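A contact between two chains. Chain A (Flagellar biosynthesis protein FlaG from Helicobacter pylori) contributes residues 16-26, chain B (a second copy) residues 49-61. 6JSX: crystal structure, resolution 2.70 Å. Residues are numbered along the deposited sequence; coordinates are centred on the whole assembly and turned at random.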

# COMPACT_ATOMS: atom_id res chain seq x y z
N GLU A 16 -11.08 4.26 -1.91
CA GLU A 16 -12.40 3.72 -1.55
C GLU A 16 -12.27 2.55 -0.60
O GLU A 16 -13.03 2.41 0.35
CB GLU A 16 -13.15 3.25 -2.79
CG GLU A 16 -13.83 4.35 -3.56
CD GLU A 16 -14.61 3.81 -4.72
OE1 GLU A 16 -14.63 2.57 -4.87
OE2 GLU A 16 -15.19 4.62 -5.48
N GLU A 17 -11.30 1.70 -0.90
CA GLU A 17 -10.97 0.55 -0.09
C GLU A 17 -10.45 0.96 1.29
O GLU A 17 -10.79 0.34 2.31
CB GLU A 17 -9.93 -0.28 -0.85
CG GLU A 17 -10.03 -1.77 -0.64
CD GLU A 17 -11.45 -2.25 -0.58
OE1 GLU A 17 -12.22 -1.95 -1.51
OE2 GLU A 17 -11.78 -2.94 0.40
N MET A 18 -9.63 2.01 1.33
CA MET A 18 -9.07 2.53 2.58
C MET A 18 -10.15 3.18 3.46
O MET A 18 -10.07 3.14 4.68
CB MET A 18 -7.93 3.51 2.28
CG MET A 18 -6.66 2.86 1.73
SD MET A 18 -5.97 1.70 2.90
CE MET A 18 -4.57 1.09 2.00
N LYS A 19 -11.15 3.76 2.81
CA LYS A 19 -12.24 4.45 3.50
C LYS A 19 -13.34 3.46 3.89
O LYS A 19 -14.08 3.67 4.86
CB LYS A 19 -12.77 5.58 2.62
CG LYS A 19 -14.20 6.01 2.91
CD LYS A 19 -14.70 6.99 1.85
CE LYS A 19 -16.19 7.25 2.02
NZ LYS A 19 -16.68 8.35 1.14
N ARG A 20 -13.43 2.37 3.14
CA ARG A 20 -14.32 1.26 3.49
C ARG A 20 -13.88 0.64 4.81
O ARG A 20 -14.70 0.13 5.56
CB ARG A 20 -14.28 0.21 2.37
CG ARG A 20 -15.27 -0.93 2.48
CD ARG A 20 -14.99 -1.97 1.38
NE ARG A 20 -15.90 -3.12 1.44
CZ ARG A 20 -15.69 -4.20 2.19
NH1 ARG A 20 -14.60 -4.28 2.94
NH2 ARG A 20 -16.57 -5.20 2.19
N ILE A 21 -12.58 0.72 5.08
CA ILE A 21 -11.95 0.10 6.24
C ILE A 21 -11.79 1.08 7.41
O ILE A 21 -11.81 0.67 8.57
CB ILE A 21 -10.55 -0.46 5.85
CG1 ILE A 21 -10.67 -1.53 4.77
CG2 ILE A 21 -9.81 -1.03 7.06
CD1 ILE A 21 -9.32 -2.06 4.32
N GLY A 22 -11.64 2.36 7.11
CA GLY A 22 -11.36 3.36 8.14
C GLY A 22 -9.88 3.59 8.45
O GLY A 22 -9.52 3.91 9.59
N THR A 23 -9.02 3.44 7.44
CA THR A 23 -7.58 3.67 7.64
C THR A 23 -7.11 4.95 6.95
O THR A 23 -7.12 5.04 5.72
CB THR A 23 -6.72 2.48 7.16
OG1 THR A 23 -7.44 1.25 7.31
CG2 THR A 23 -5.42 2.41 7.96
N ASP A 24 -6.68 5.93 7.75
CA ASP A 24 -6.18 7.19 7.21
C ASP A 24 -4.92 6.98 6.37
O ASP A 24 -3.79 7.20 6.85
CB ASP A 24 -5.93 8.21 8.33
CG ASP A 24 -5.44 9.57 7.81
OD1 ASP A 24 -4.22 9.85 7.90
OD2 ASP A 24 -6.27 10.36 7.32
N ILE A 25 -5.12 6.52 5.14
CA ILE A 25 -4.05 6.41 4.14
C ILE A 25 -4.59 6.90 2.82
O ILE A 25 -5.63 6.45 2.37
CB ILE A 25 -3.56 4.96 3.95
CG1 ILE A 25 -3.17 4.35 5.31
CG2 ILE A 25 -2.42 4.93 2.95
CD1 ILE A 25 -2.33 3.10 5.24
N ASN A 26 -3.89 7.85 2.20
CA ASN A 26 -4.38 8.44 0.96
C ASN A 26 -3.49 8.22 -0.27
O ASN A 26 -2.27 8.26 -0.20
CB ASN A 26 -4.65 9.94 1.13
CG ASN A 26 -5.39 10.53 -0.05
OD1 ASN A 26 -4.80 11.24 -0.87
ND2 ASN A 26 -6.68 10.22 -0.17
N ILE B 49 2.24 5.26 12.31
CA ILE B 49 1.80 3.89 12.09
C ILE B 49 0.30 3.81 11.81
O ILE B 49 -0.49 4.58 12.35
CB ILE B 49 2.24 2.93 13.25
CG1 ILE B 49 1.18 2.83 14.33
CG2 ILE B 49 3.60 3.31 13.86
CD1 ILE B 49 0.40 1.57 14.27
N ARG B 50 -0.08 2.89 10.94
CA ARG B 50 -1.48 2.62 10.67
C ARG B 50 -1.68 1.12 10.78
O ARG B 50 -0.86 0.33 10.32
CB ARG B 50 -1.88 3.09 9.27
CG ARG B 50 -1.89 4.59 9.07
CD ARG B 50 -2.85 5.28 10.02
NE ARG B 50 -2.83 6.73 9.84
CZ ARG B 50 -1.97 7.53 10.45
NH1 ARG B 50 -2.00 8.84 10.23
NH2 ARG B 50 -1.06 7.01 11.27
N GLU B 51 -2.77 0.71 11.41
CA GLU B 51 -2.96 -0.70 11.58
C GLU B 51 -4.26 -1.15 10.94
O GLU B 51 -5.30 -0.51 11.09
CB GLU B 51 -2.87 -1.09 13.04
CG GLU B 51 -3.97 -0.58 13.90
CD GLU B 51 -3.69 -0.88 15.35
OE1 GLU B 51 -2.75 -0.27 15.90
OE2 GLU B 51 -4.39 -1.75 15.92
N ILE B 52 -4.16 -2.24 10.19
CA ILE B 52 -5.30 -2.82 9.50
C ILE B 52 -5.54 -4.23 10.03
O ILE B 52 -4.72 -5.12 9.82
CB ILE B 52 -5.03 -2.90 8.00
CG1 ILE B 52 -4.59 -1.54 7.49
CG2 ILE B 52 -6.27 -3.42 7.26
CD1 ILE B 52 -4.02 -1.58 6.09
N PRO B 53 -6.66 -4.41 10.73
CA PRO B 53 -6.99 -5.69 11.38
C PRO B 53 -6.94 -6.84 10.39
O PRO B 53 -7.40 -6.69 9.25
CB PRO B 53 -8.41 -5.47 11.90
CG PRO B 53 -8.47 -4.01 12.18
CD PRO B 53 -7.64 -3.36 11.07
N SER B 54 -6.37 -7.97 10.83
CA SER B 54 -6.14 -9.15 10.00
C SER B 54 -7.17 -9.42 8.90
O SER B 54 -6.82 -9.48 7.72
CB SER B 54 -6.00 -10.39 10.88
OG SER B 54 -4.65 -10.58 11.29
N LYS B 55 -8.43 -9.56 9.30
CA LYS B 55 -9.50 -9.90 8.36
C LYS B 55 -9.65 -8.87 7.24
O LYS B 55 -9.80 -9.23 6.07
CB LYS B 55 -10.83 -10.12 9.09
CG LYS B 55 -12.00 -10.42 8.16
CD LYS B 55 -13.28 -10.75 8.92
CE LYS B 55 -14.23 -9.56 8.93
NZ LYS B 55 -14.70 -9.23 7.57
N GLU B 56 -9.60 -7.59 7.60
CA GLU B 56 -9.85 -6.52 6.64
C GLU B 56 -8.65 -6.26 5.75
O GLU B 56 -8.76 -5.66 4.69
CB GLU B 56 -10.24 -5.25 7.36
CG GLU B 56 -11.47 -5.40 8.21
CD GLU B 56 -11.67 -4.20 9.11
OE1 GLU B 56 -10.67 -3.53 9.43
OE2 GLU B 56 -12.83 -3.94 9.49
N ALA B 57 -7.49 -6.71 6.20
CA ALA B 57 -6.28 -6.56 5.44
C ALA B 57 -6.33 -7.59 4.32
O ALA B 57 -6.06 -7.27 3.16
CB ALA B 57 -5.07 -6.78 6.33
N VAL B 58 -6.67 -8.82 4.67
CA VAL B 58 -6.85 -9.89 3.69
C VAL B 58 -7.86 -9.45 2.64
O VAL B 58 -7.59 -9.51 1.44
CB VAL B 58 -7.30 -11.20 4.36
CG1 VAL B 58 -7.57 -12.27 3.33
CG2 VAL B 58 -6.24 -11.67 5.36
N GLU B 59 -9.03 -8.97 3.10
CA GLU B 59 -10.01 -8.34 2.21
C GLU B 59 -9.39 -7.27 1.32
O GLU B 59 -9.53 -7.32 0.11
CB GLU B 59 -11.15 -7.73 3.02
CG GLU B 59 -12.07 -8.75 3.65
CD GLU B 59 -13.29 -8.11 4.31
OE1 GLU B 59 -13.41 -6.86 4.30
OE2 GLU B 59 -14.12 -8.87 4.86
N LEU B 60 -8.72 -6.30 1.93
CA LEU B 60 -8.08 -5.24 1.16
C LEU B 60 -7.19 -5.83 0.10
O LEU B 60 -7.28 -5.48 -1.07
CB LEU B 60 -7.25 -4.33 2.07
CG LEU B 60 -6.32 -3.40 1.29
CD1 LEU B 60 -7.05 -2.16 0.88
CD2 LEU B 60 -5.08 -3.04 2.06
N MET B 61 -6.33 -6.76 0.51
CA MET B 61 -5.38 -7.34 -0.41
C MET B 61 -6.09 -8.10 -1.51
O MET B 61 -5.75 -7.96 -2.68
CB MET B 61 -4.40 -8.25 0.34
CG MET B 61 -3.40 -7.46 1.15
SD MET B 61 -2.63 -6.22 0.13
CE MET B 61 -2.04 -5.07 1.34
O HOH W 1 -7.34 0.85 10.24

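Two salt bridges join the copies of FlaG, one near each end of the contact. Arg A20, its side chain extended with chi1 to chi3 all t, donates from NH1 to Glu B59 OE1 at 3.1 Å; the N-H...O angle of 159° and the position of the carboxylate at the guanidinium edge, near its plane, suit a charged hydrogen bond. The other carboxylate oxygen, Glu B59 OE2, takes Lys B55 NZ at 2.8 Å one helical turn back, so this acid serves two cations. At the second site Arg B50 NH1 lies 3.4 Å from Asp A24 OD1, a long, weak hydrogen bond despite its nearly straight 171° angle, and Arg B50 NE adds a weak bond to the backbone oxygen Asp A24 O at 3.2 Å. Within its own strand Arg B50 NH2 donates to Ile B49 O at 2.7 Å. Water 1 links the chains between these sites: it donates to Glu B51 O at 2.6 Å and is hydrogen-bonded to Thr A23 OG1 at 3.0 Å.

Apolar packing fills in around these bonds. The helix of chain A runs nearly antiparallel to the helix that ends the chain B stretch, at 162°, with axes 10.6 Å apart at closest approach. Ile A21 points toward chain B, placing CD1 3.8 Å from Leu B60 CB and CG2 4.3 Å from Ile B52 CG2. Leu B60 also receives the aliphatic part of Glu A17, whose CG lies 3.4 Å from Leu B60 CD1, and Met A18, whose CE lies 4.2 Å from Leu B60 CD2. Beyond the helix, Gly A22 adopts positive phi and the chain crosses over Arg B50 of the strand and then draws away, Thr A23 CG2 sitting 3.8 Å from Arg B50 CB and Ile A25 CG1 4.0 Å from Arg B50 CG.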